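Local coordinates for alpha-galactosidase (Thermus thermophilus, PDB 6LCJ), which probably releases terminal alpha-linked galactose from galactosides by hydrolysis, as a hexameric enzyme of family GH36, at residues Asp205-Asp210 with Leu294-Asp299; Asp176-Val181 with Glu191-Asp196; Gly462-Arg467 with Asp474-Leu479. All blocks are in the same frame, centred on the assembly; numbering follows the deposited sequence.

Interaction 1: Asp205-Asp210 with Leu294-Asp299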
loop_
_atom_site.group_PDB
_atom_site.type_symbol
_atom_site.label_atom_id
_atom_site.label_comp_id
_atom_site.label_asym_id
_atom_site.label_seq_id
_atom_site.Cartn_x
_atom_site.Cartn_y
_atom_site.Cartn_z
ATOM N N ASP E 205 -41.957 9.444 -13.084
ATOM C CA ASP E 205 -43.390 9.597 -12.821
ATOM C C ASP E 205 -43.791 11.043 -13.141
ATOM O O ASP E 205 -44.032 11.858 -12.246
ATOM C CB ASP E 205 -43.704 9.218 -11.369
ATOM C CG ASP E 205 -45.202 9.032 -11.112
ATOM O OD1 ASP E 205 -46.009 9.242 -12.048
ATOM O OD2 ASP E 205 -45.561 8.691 -9.964
ATOM N N TRP E 206 -43.845 11.354 -14.435
ATOM C CA TRP E 206 -44.099 12.705 -14.935
ATOM C C TRP E 206 -45.605 12.970 -14.977
ATOM O O TRP E 206 -46.247 13.043 -16.028
ATOM C CB TRP E 206 -43.444 12.880 -16.297
ATOM C CG TRP E 206 -41.983 12.657 -16.172
ATOM C CD1 TRP E 206 -41.281 11.537 -16.529
ATOM C CD2 TRP E 206 -41.036 13.556 -15.584
ATOM N NE1 TRP E 206 -39.953 11.698 -16.224
ATOM C CE2 TRP E 206 -39.776 12.931 -15.640
ATOM C CE3 TRP E 206 -41.133 14.835 -15.018
ATOM C CZ2 TRP E 206 -38.618 13.541 -15.152
ATOM C CZ3 TRP E 206 -39.994 15.433 -14.533
ATOM C CH2 TRP E 206 -38.749 14.792 -14.606
ATOM N N GLU E 207 -46.154 13.104 -13.777
ATOM C CA GLU E 207 -47.549 13.374 -13.504
ATOM C C GLU E 207 -47.581 14.326 -12.321
ATOM O O GLU E 207 -46.690 14.279 -11.461
ATOM C CB GLU E 207 -48.330 12.088 -13.177
ATOM C CG GLU E 207 -48.572 11.162 -14.365
ATOM C CD GLU E 207 -49.477 11.782 -15.415
ATOM O OE1 GLU E 207 -50.439 12.491 -15.039
ATOM O OE2 GLU E 207 -49.228 11.566 -16.621
ATOM N N PRO E 208 -48.568 15.214 -12.264
ATOM C CA PRO E 208 -48.543 16.267 -11.241
ATOM C C PRO E 208 -48.683 15.709 -9.835
ATOM O O PRO E 208 -49.522 14.850 -9.566
ATOM C CB PRO E 208 -49.734 17.159 -11.612
ATOM C CG PRO E 208 -50.520 16.398 -12.656
ATOM C CD PRO E 208 -49.557 15.474 -13.321
ATOM N N ASN E 209 -47.848 16.212 -8.934
ATOM C CA ASN E 209 -47.943 15.867 -7.523
ATOM C C ASN E 209 -49.104 16.627 -6.874
ATOM O O ASN E 209 -49.886 17.321 -7.529
ATOM C CB ASN E 209 -46.606 16.122 -6.812
ATOM C CG ASN E 209 -46.137 17.595 -6.883
ATOM O OD1 ASN E 209 -46.918 18.535 -6.695
ATOM N ND2 ASN E 209 -44.836 17.786 -7.117
ATOM N N ASP E 210 -49.202 16.510 -5.550
ATOM C CA ASP E 210 -50.340 17.036 -4.805
ATOM C C ASP E 210 -50.444 18.550 -4.870
ATOM O O ASP E 210 -51.547 19.091 -4.743
ATOM C CB ASP E 210 -50.250 16.579 -3.349
ATOM C CG ASP E 210 -50.757 15.167 -3.164
ATOM O OD1 ASP E 210 -51.399 14.645 -4.114
ATOM O OD2 ASP E 210 -50.521 14.585 -2.079
ATOM N N LEU E 294 -47.360 18.248 -25.140
ATOM C CA LEU E 294 -48.013 19.032 -26.187
ATOM C C LEU E 294 -49.522 18.966 -26.049
ATOM O O LEU E 294 -50.209 19.989 -26.159
ATOM C CB LEU E 294 -47.611 18.543 -27.572
ATOM C CG LEU E 294 -46.171 18.619 -28.045
ATOM C CD1 LEU E 294 -46.141 18.614 -29.550
ATOM C CD2 LEU E 294 -45.471 19.848 -27.502
ATOM N N ALA E 295 -50.058 17.770 -25.800
ATOM C CA ALA E 295 -51.501 17.636 -25.640
ATOM C C ALA E 295 -51.989 18.436 -24.450
ATOM O O ALA E 295 -53.110 18.951 -24.461
ATOM C CB ALA E 295 -51.886 16.168 -25.487
ATOM N N TRP E 296 -51.150 18.566 -23.426
ATOM C CA TRP E 296 -51.487 19.357 -22.254
ATOM C C TRP E 296 -51.573 20.848 -22.547
ATOM O O TRP E 296 -52.151 21.581 -21.742
ATOM C CB TRP E 296 -50.447 19.119 -21.167
ATOM C CG TRP E 296 -50.707 17.912 -20.356
ATOM C CD1 TRP E 296 -51.855 17.197 -20.311
ATOM C CD2 TRP E 296 -49.793 17.280 -19.443
ATOM N NE1 TRP E 296 -51.719 16.145 -19.432
ATOM C CE2 TRP E 296 -50.462 16.177 -18.887
ATOM C CE3 TRP E 296 -48.474 17.544 -19.047
ATOM C CZ2 TRP E 296 -49.860 15.332 -17.952
ATOM C CZ3 TRP E 296 -47.880 16.710 -18.126
ATOM C CH2 TRP E 296 -48.575 15.610 -17.586
ATOM N N GLY E 297 -50.990 21.320 -23.651
ATOM C CA GLY E 297 -50.947 22.741 -23.944
ATOM C C GLY E 297 -49.565 23.373 -23.936
ATOM O O GLY E 297 -49.437 24.542 -24.344
ATOM N N TYR E 298 -48.525 22.651 -23.506
ATOM C CA TYR E 298 -47.168 23.190 -23.504
ATOM C C TYR E 298 -46.523 23.000 -24.866
ATOM O O TYR E 298 -46.533 21.890 -25.403
ATOM C CB TYR E 298 -46.326 22.506 -22.428
ATOM C CG TYR E 298 -46.922 22.642 -21.054
ATOM C CD1 TYR E 298 -47.922 21.780 -20.619
ATOM C CD2 TYR E 298 -46.514 23.654 -20.198
ATOM C CE1 TYR E 298 -48.479 21.914 -19.372
ATOM C CE2 TYR E 298 -47.063 23.786 -18.940
ATOM C CZ TYR E 298 -48.045 22.920 -18.540
ATOM O OH TYR E 298 -48.591 23.049 -17.294
ATOM N N ASP E 299 -45.946 24.071 -25.426
ATOM C CA ASP E 299 -45.171 23.961 -26.664
ATOM C C ASP E 299 -43.752 24.521 -26.524
ATOM O O ASP E 299 -43.084 24.770 -27.531
ATOM C CB ASP E 299 -45.902 24.647 -27.816
ATOM C CG ASP E 299 -46.133 26.126 -27.560
ATOM O OD1 ASP E 299 -46.083 26.550 -26.387
ATOM O OD2 ASP E 299 -46.376 26.863 -28.540
#
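Trp-296 reaches from the last turn of helix 280-296 to three consecutive residues, Trp-206, Glu-207 and Pro-208, with the six-membered end of its indole doing all the touching. Its CB points toward 205-210, and with CG anti to the carbonyl carbon (chi1 -84°) the benzo edge, CZ2 and CH2, comes to face Trp-206 to Pro-208. The carbonyl of Trp-206 meets the ring at its edge, near the ring plane, with O 3.8 Å from Trp-296 CH2. Glu-207 comes in across the indole at about a right angle: its OE2 lies 4.0 Å from Trp-296 CZ2, and the carboxylate and ring planes are turned 75° from each other. Pro-208 adds a looser apolar touch, CD to Trp-296 CH2 at 4.4 Å. What pins the polar groups is Lys-292, one turn earlier in the same helix, whose NZ both pairs with Glu-207 OE2 in a salt bridge and donates to Trp-206 O. The ring of Trp-206 itself leads the other way, to an edge-to-face pair with Phe-234. Beyond Trp-296 the helix closes in a Schellman motif at Gly-297, whose phi is positive. Here Trp-296 also links that helix end to the segment running from strand 192-195 to helix 216-224. The helix leading directly into the next parallel strand, 298-303, belongs to the TIM barrel.

Interaction 2: Asp176-Val181 with Glu191-Asp196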
loop_
_atom_site.group_PDB
_atom_site.type_symbol
_atom_site.label_atom_id
_atom_site.label_comp_id
_atom_site.label_asym_id
_atom_site.label_seq_id
_atom_site.Cartn_x
_atom_site.Cartn_y
_atom_site.Cartn_z
ATOM N N ASP E 176 -51.145 27.050 -7.010
ATOM C CA ASP E 176 -51.624 28.340 -6.509
ATOM C C ASP E 176 -50.554 29.422 -6.630
ATOM O O ASP E 176 -50.812 30.513 -7.154
ATOM C CB ASP E 176 -52.078 28.202 -5.052
ATOM C CG ASP E 176 -53.533 27.720 -4.919
ATOM O OD1 ASP E 176 -54.227 27.516 -5.954
ATOM O OD2 ASP E 176 -53.979 27.535 -3.760
ATOM N N LEU E 177 -49.341 29.130 -6.149
ATOM C CA LEU E 177 -48.260 30.106 -6.160
ATOM C C LEU E 177 -47.932 30.570 -7.575
ATOM O O LEU E 177 -47.716 31.768 -7.806
ATOM C CB LEU E 177 -47.030 29.500 -5.489
ATOM C CG LEU E 177 -45.633 30.031 -5.812
ATOM C CD1 LEU E 177 -45.437 31.376 -5.176
ATOM C CD2 LEU E 177 -44.616 29.061 -5.280
ATOM N N LEU E 178 -47.905 29.642 -8.542
ATOM C CA LEU E 178 -47.559 30.023 -9.907
ATOM C C LEU E 178 -48.690 30.778 -10.594
ATOM O O LEU E 178 -48.433 31.568 -11.514
ATOM C CB LEU E 178 -47.162 28.789 -10.726
ATOM C CG LEU E 178 -45.849 28.103 -10.295
ATOM C CD1 LEU E 178 -45.522 26.892 -11.165
ATOM C CD2 LEU E 178 -44.671 29.084 -10.283
ATOM N N LEU E 179 -49.941 30.559 -10.175
ATOM C CA LEU E 179 -51.039 31.349 -10.725
ATOM C C LEU E 179 -50.942 32.806 -10.282
ATOM O O LEU E 179 -51.225 33.716 -11.064
ATOM C CB LEU E 179 -52.386 30.739 -10.331
ATOM C CG LEU E 179 -52.805 29.533 -11.188
ATOM C CD1 LEU E 179 -54.001 28.812 -10.608
ATOM C CD2 LEU E 179 -53.068 29.941 -12.627
ATOM N N ARG E 180 -50.506 33.055 -9.050
ATOM C CA ARG E 180 -50.315 34.441 -8.635
ATOM C C ARG E 180 -49.130 35.066 -9.353
ATOM O O ARG E 180 -49.195 36.220 -9.794
ATOM C CB ARG E 180 -50.134 34.519 -7.120
ATOM C CG ARG E 180 -51.350 34.012 -6.359
ATOM C CD ARG E 180 -51.331 34.433 -4.911
ATOM N NE ARG E 180 -50.264 33.759 -4.194
ATOM C CZ ARG E 180 -50.281 32.467 -3.873
ATOM N NH1 ARG E 180 -51.323 31.707 -4.203
ATOM N NH2 ARG E 180 -49.251 31.932 -3.221
ATOM N N VAL E 181 -48.035 34.320 -9.471
ATOM C CA VAL E 181 -46.863 34.838 -10.163
ATOM C C VAL E 181 -47.193 35.098 -11.624
ATOM O O VAL E 181 -46.760 36.105 -12.202
ATOM C CB VAL E 181 -45.683 33.860 -9.987
ATOM C CG1 VAL E 181 -44.528 34.236 -10.870
ATOM C CG2 VAL E 181 -45.254 33.834 -8.528
ATOM N N GLU E 191 -42.755 36.028 -23.439
ATOM C CA GLU E 191 -43.470 35.201 -24.401
ATOM C C GLU E 191 -43.748 33.789 -23.910
ATOM O O GLU E 191 -44.630 33.133 -24.468
ATOM C CB GLU E 191 -42.692 35.121 -25.722
ATOM C CG GLU E 191 -41.819 36.344 -25.954
ATOM C CD GLU E 191 -41.173 36.362 -27.315
ATOM O OE1 GLU E 191 -39.939 36.170 -27.404
ATOM O OE2 GLU E 191 -41.899 36.582 -28.302
ATOM N N VAL E 192 -43.033 33.310 -22.892
ATOM C CA VAL E 192 -43.166 31.952 -22.375
ATOM C C VAL E 192 -43.171 32.018 -20.853
ATOM O O VAL E 192 -42.356 32.725 -20.253
ATOM C CB VAL E 192 -42.017 31.034 -22.858
ATOM C CG1 VAL E 192 -42.268 29.584 -22.452
ATOM C CG2 VAL E 192 -41.801 31.141 -24.353
ATOM N N PHE E 193 -44.086 31.278 -20.227
ATOM C CA PHE E 193 -44.108 31.080 -18.783
ATOM C C PHE E 193 -43.796 29.606 -18.543
ATOM O O PHE E 193 -44.623 28.740 -18.852
ATOM C CB PHE E 193 -45.464 31.465 -18.208
ATOM C CG PHE E 193 -45.517 31.447 -16.712
ATOM C CD1 PHE E 193 -45.744 30.267 -16.025
ATOM C CD2 PHE E 193 -45.345 32.617 -15.984
ATOM C CE1 PHE E 193 -45.803 30.252 -14.636
ATOM C CE2 PHE E 193 -45.405 32.608 -14.588
ATOM C CZ PHE E 193 -45.639 31.416 -13.915
ATOM N N GLN E 194 -42.607 29.313 -18.009
ATOM C CA GLN E 194 -42.087 27.948 -17.994
ATOM C C GLN E 194 -42.023 27.404 -16.573
ATOM O O GLN E 194 -41.340 27.973 -15.722
ATOM C CB GLN E 194 -40.714 27.876 -18.652
ATOM C CG GLN E 194 -40.204 26.438 -18.840
ATOM C CD GLN E 194 -38.875 26.228 -18.145
ATOM O OE1 GLN E 194 -37.901 26.946 -18.419
ATOM N NE2 GLN E 194 -38.826 25.265 -17.222
ATOM N N ILE E 195 -42.737 26.302 -16.332
ATOM C CA ILE E 195 -42.724 25.588 -15.055
ATOM C C ILE E 195 -41.543 24.625 -15.048
ATOM O O ILE E 195 -41.408 23.789 -15.948
ATOM C CB ILE E 195 -44.041 24.831 -14.832
ATOM C CG1 ILE E 195 -45.192 25.809 -14.735
ATOM C CG2 ILE E 195 -44.000 24.003 -13.563
ATOM C CD1 ILE E 195 -46.394 25.292 -15.398
ATOM N N ASP E 196 -40.701 24.723 -14.028
ATOM C CA ASP E 196 -39.496 23.925 -14.001
ATOM C C ASP E 196 -39.666 22.730 -13.058
ATOM O O ASP E 196 -40.785 22.257 -12.813
ATOM C CB ASP E 196 -38.306 24.805 -13.603
ATOM C CG ASP E 196 -36.990 24.309 -14.192
ATOM O OD1 ASP E 196 -36.250 23.580 -13.471
ATOM O OD2 ASP E 196 -36.684 24.673 -15.357
#
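Phe-193 sets the far end of its ring against one turn of helix 175-185, overlapping the backbone of Leu-178 and the side chain of Val-181. With CG anti to the backbone N (chi1 -173°), the ring extends from the strand to the helix, and its CZ lies 3.7 Å from the carbonyl O of Leu-178, approached obliquely. Val-181 crosses the ring at about a right angle and meets its edge, CG1 lying 4.2 Å from Phe-193 CE2. Two residues along the strand, Ile-195 receives the other branch of the contact: Leu-178 CD1 fits against both arms of the isoleucine, 3.7 Å from Ile-195 CG1 and 4.1 Å from CG2. Trp-163 stacks on the Phe-193 ring, and Ile-223 and Leu-219 of helix 216-224 extend the same apolar layer. Between the two strand residues, Gln-194 has its amide taken up by Asp-196: NE2 donates to Asp-196 OD2 at 2.9 Å, nearly in the amide plane, and that carboxylate also forms a salt bridge with Lys-302. The axes of 176-181 and 192-195 approach to 10.9 Å and run nearly antiparallel (162°). With the parallel neighbour 161-164, they make up a beta-alpha-beta unit of the TIM barrel, its helix layered on the outer face of the strands.

Interaction 3: Gly462-Arg467 with Asp474-Leu479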
loop_
_atom_site.group_PDB
_atom_site.type_symbol
_atom_site.label_atom_id
_atom_site.label_comp_id
_atom_site.label_asym_id
_atom_site.label_seq_id
_atom_site.Cartn_x
_atom_site.Cartn_y
_atom_site.Cartn_z
ATOM N N GLY E 462 -13.043 41.348 -28.568
ATOM C CA GLY E 462 -12.019 40.359 -28.356
ATOM C C GLY E 462 -12.620 39.164 -27.656
ATOM O O GLY E 462 -13.828 39.112 -27.405
ATOM N N PRO E 463 -11.787 38.180 -27.319
ATOM C CA PRO E 463 -12.305 36.971 -26.649
ATOM C C PRO E 463 -13.104 37.246 -25.376
ATOM O O PRO E 463 -14.045 36.503 -25.075
ATOM C CB PRO E 463 -11.027 36.173 -26.353
ATOM C CG PRO E 463 -10.048 36.638 -27.407
ATOM C CD PRO E 463 -10.350 38.084 -27.634
ATOM N N TYR E 464 -12.766 38.294 -24.621
ATOM C CA TYR E 464 -13.437 38.566 -23.356
ATOM C C TYR E 464 -13.914 40.008 -23.261
ATOM O O TYR E 464 -14.257 40.475 -22.170
ATOM C CB TYR E 464 -12.514 38.218 -22.188
ATOM C CG TYR E 464 -11.939 36.841 -22.365
ATOM C CD1 TYR E 464 -12.769 35.718 -22.357
ATOM C CD2 TYR E 464 -10.585 36.656 -22.601
ATOM C CE1 TYR E 464 -12.261 34.446 -22.547
ATOM C CE2 TYR E 464 -10.060 35.387 -22.786
ATOM C CZ TYR E 464 -10.901 34.282 -22.766
ATOM O OH TYR E 464 -10.379 33.014 -22.955
ATOM N N ARG E 465 -13.961 40.717 -24.381
ATOM C CA ARG E 465 -14.361 42.114 -24.396
ATOM C C ARG E 465 -15.522 42.279 -25.357
ATOM O O ARG E 465 -15.410 41.945 -26.538
ATOM C CB ARG E 465 -13.193 43.015 -24.790
ATOM C CG ARG E 465 -11.855 42.614 -24.168
ATOM C CD ARG E 465 -10.989 43.837 -23.856
ATOM N NE ARG E 465 -11.314 44.989 -24.698
ATOM C CZ ARG E 465 -10.966 45.116 -25.978
ATOM N NH1 ARG E 465 -10.275 44.148 -26.579
ATOM N NH2 ARG E 465 -11.322 46.204 -26.659
ATOM N N PHE E 466 -16.631 42.782 -24.848
ATOM C CA PHE E 466 -17.779 43.095 -25.673
ATOM C C PHE E 466 -18.080 44.577 -25.544
ATOM O O PHE E 466 -17.670 45.237 -24.584
ATOM C CB PHE E 466 -19.000 42.265 -25.271
ATOM C CG PHE E 466 -18.776 40.785 -25.368
ATOM C CD1 PHE E 466 -17.934 40.134 -24.476
ATOM C CD2 PHE E 466 -19.401 40.044 -26.352
ATOM C CE1 PHE E 466 -17.710 38.783 -24.574
ATOM C CE2 PHE E 466 -19.191 38.686 -26.443
ATOM C CZ PHE E 466 -18.339 38.054 -25.557
ATOM N N ARG E 467 -18.773 45.097 -26.540
ATOM C CA ARG E 467 -19.343 46.429 -26.471
ATOM C C ARG E 467 -20.849 46.249 -26.505
ATOM O O ARG E 467 -21.405 45.843 -27.530
ATOM C CB ARG E 467 -18.849 47.320 -27.607
ATOM C CG ARG E 467 -18.775 48.784 -27.202
ATOM C CD ARG E 467 -17.797 49.579 -28.057
ATOM N NE ARG E 467 -18.445 50.179 -29.225
ATOM C CZ ARG E 467 -19.338 51.166 -29.167
ATOM N NH1 ARG E 467 -19.703 51.677 -27.994
ATOM N NH2 ARG E 467 -19.866 51.649 -30.287
ATOM N N ASP E 474 -15.747 43.949 -19.852
ATOM C CA ASP E 474 -14.519 43.160 -19.831
ATOM C C ASP E 474 -14.722 41.947 -18.926
ATOM O O ASP E 474 -15.091 42.093 -17.757
ATOM C CB ASP E 474 -13.345 44.015 -19.345
ATOM C CG ASP E 474 -11.995 43.323 -19.504
ATOM O OD1 ASP E 474 -11.933 42.245 -20.129
ATOM O OD2 ASP E 474 -10.982 43.871 -19.005
ATOM N N TYR E 475 -14.481 40.753 -19.466
ATOM C CA TYR E 475 -14.657 39.517 -18.716
ATOM C C TYR E 475 -13.348 38.856 -18.312
ATOM O O TYR E 475 -13.375 37.947 -17.475
ATOM C CB TYR E 475 -15.472 38.492 -19.526
ATOM C CG TYR E 475 -16.929 38.828 -19.753
ATOM C CD1 TYR E 475 -17.307 39.646 -20.811
ATOM C CD2 TYR E 475 -17.930 38.289 -18.943
ATOM C CE1 TYR E 475 -18.624 39.949 -21.043
ATOM C CE2 TYR E 475 -19.262 38.582 -19.172
ATOM C CZ TYR E 475 -19.602 39.417 -20.233
ATOM O OH TYR E 475 -20.915 39.739 -20.493
ATOM N N ALA E 476 -12.217 39.267 -18.890
ATOM C CA ALA E 476 -10.960 38.556 -18.652
ATOM C C ALA E 476 -10.603 38.380 -17.174
ATOM O O ALA E 476 -10.109 37.292 -16.822
ATOM C CB ALA E 476 -9.820 39.255 -19.405
ATOM N N PRO E 477 -10.813 39.364 -16.275
ATOM C CA PRO E 477 -10.506 39.130 -14.850
ATOM C C PRO E 477 -11.067 37.841 -14.251
ATOM O O PRO E 477 -10.375 37.217 -13.437
ATOM C CB PRO E 477 -11.109 40.369 -14.175
ATOM C CG PRO E 477 -10.928 41.442 -15.179
ATOM C CD PRO E 477 -11.109 40.791 -16.527
ATOM N N LEU E 478 -12.289 37.418 -14.617
ATOM C CA LEU E 478 -12.898 36.244 -13.986
ATOM C C LEU E 478 -12.220 34.933 -14.365
ATOM O O LEU E 478 -12.455 33.918 -13.696
ATOM C CB LEU E 478 -14.385 36.141 -14.333
ATOM C CG LEU E 478 -14.853 35.719 -15.734
ATOM C CD1 LEU E 478 -15.271 34.257 -15.797
ATOM C CD2 LEU E 478 -16.019 36.593 -16.144
ATOM N N LEU E 479 -11.405 34.919 -15.417
ATOM C CA LEU E 479 -10.723 33.693 -15.847
ATOM C C LEU E 479 -9.598 33.265 -14.897
ATOM O O LEU E 479 -9.608 32.152 -14.361
ATOM C CB LEU E 479 -10.168 33.876 -17.259
ATOM C CG LEU E 479 -11.250 33.817 -18.338
ATOM C CD1 LEU E 479 -10.623 33.459 -19.661
ATOM C CD2 LEU E 479 -12.359 32.814 -17.973
#
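Asp-474 faces Arg-465 in an antiparallel, non-hydrogen-bonded pair, the two side chains on the same face of the small sheet. Yet this is no salt bridge: Asp-474 OD1 reaches only the aliphatic part of the arginine, 4.1 Å from Arg-465 CG, while Arg-465 NE is paired with Glu-472. The same OD1 turns back to accept from Ala-476 N at 3.2 Å, the N-H coming from above the carboxylate plane; this closes an Asx turn. Next, Tyr-475 gives its backbone N to the Tyr-464 carbonyl O at 2.7 Å, in the carbonyl plane, with 159° at the hydrogen. The same oxygen lies at the edge of the Tyr-475 ring, in its plane. That ring leans obliquely on Phe-466, the planes 79° apart and Phe-466 CD1 3.5 Å from Tyr-475 CE1; farther out, its hydroxyl is hydrogen-bonded to Leu-420 O. Ala-476 then rests its CB 4.0 Å from Tyr-464 CB. Leu-479, the chain's last residue, places CD1 over one face of the Tyr-464 ring, 3.2 Å from Tyr-464 CZ, a value short enough to be doubtful in detail. The tyrosine ring gets there with CG anti to its carbonyl carbon (chi1 -50°), and its OH is hydrogen-bonded to His-389. A serine in place of Tyr-464 would probably strip Leu-479 of the surface it lies on and deprive His-389 of its hydroxyl partner. Arg-381, at Leu-478 O, also helps hold the tail. The chemistry across 462-467 and 474-479 thus implies one backbone hydrogen bond and mainly apolar packing, with at most a longer-range attraction between Arg-465 and Asp-474.

In the fold
Interactions 1 and 2 are neighbours in the TIM barrel, their centres about 14 Å apart, and they touch where Tyr-298 OH lies 3.7 Å from Ile-195 CD1. Each involves a strand of the same parallel sheet, 298-303 and 192-195, with strand 229-234 between them. Interaction 3 belongs instead to the small C-terminal antiparallel sheet: its centre is about 41 Å from that of interaction 1 and 34 Å from that of interaction 2. The enzyme is in its apo form, so no bound sugar marks the pocket; in TIM barrels generally it sits at the C-terminal ends of the strands. At that end strand 192-195 leads into Asp-196, whose salt bridge to Lys-302 ties it to strand 298-303.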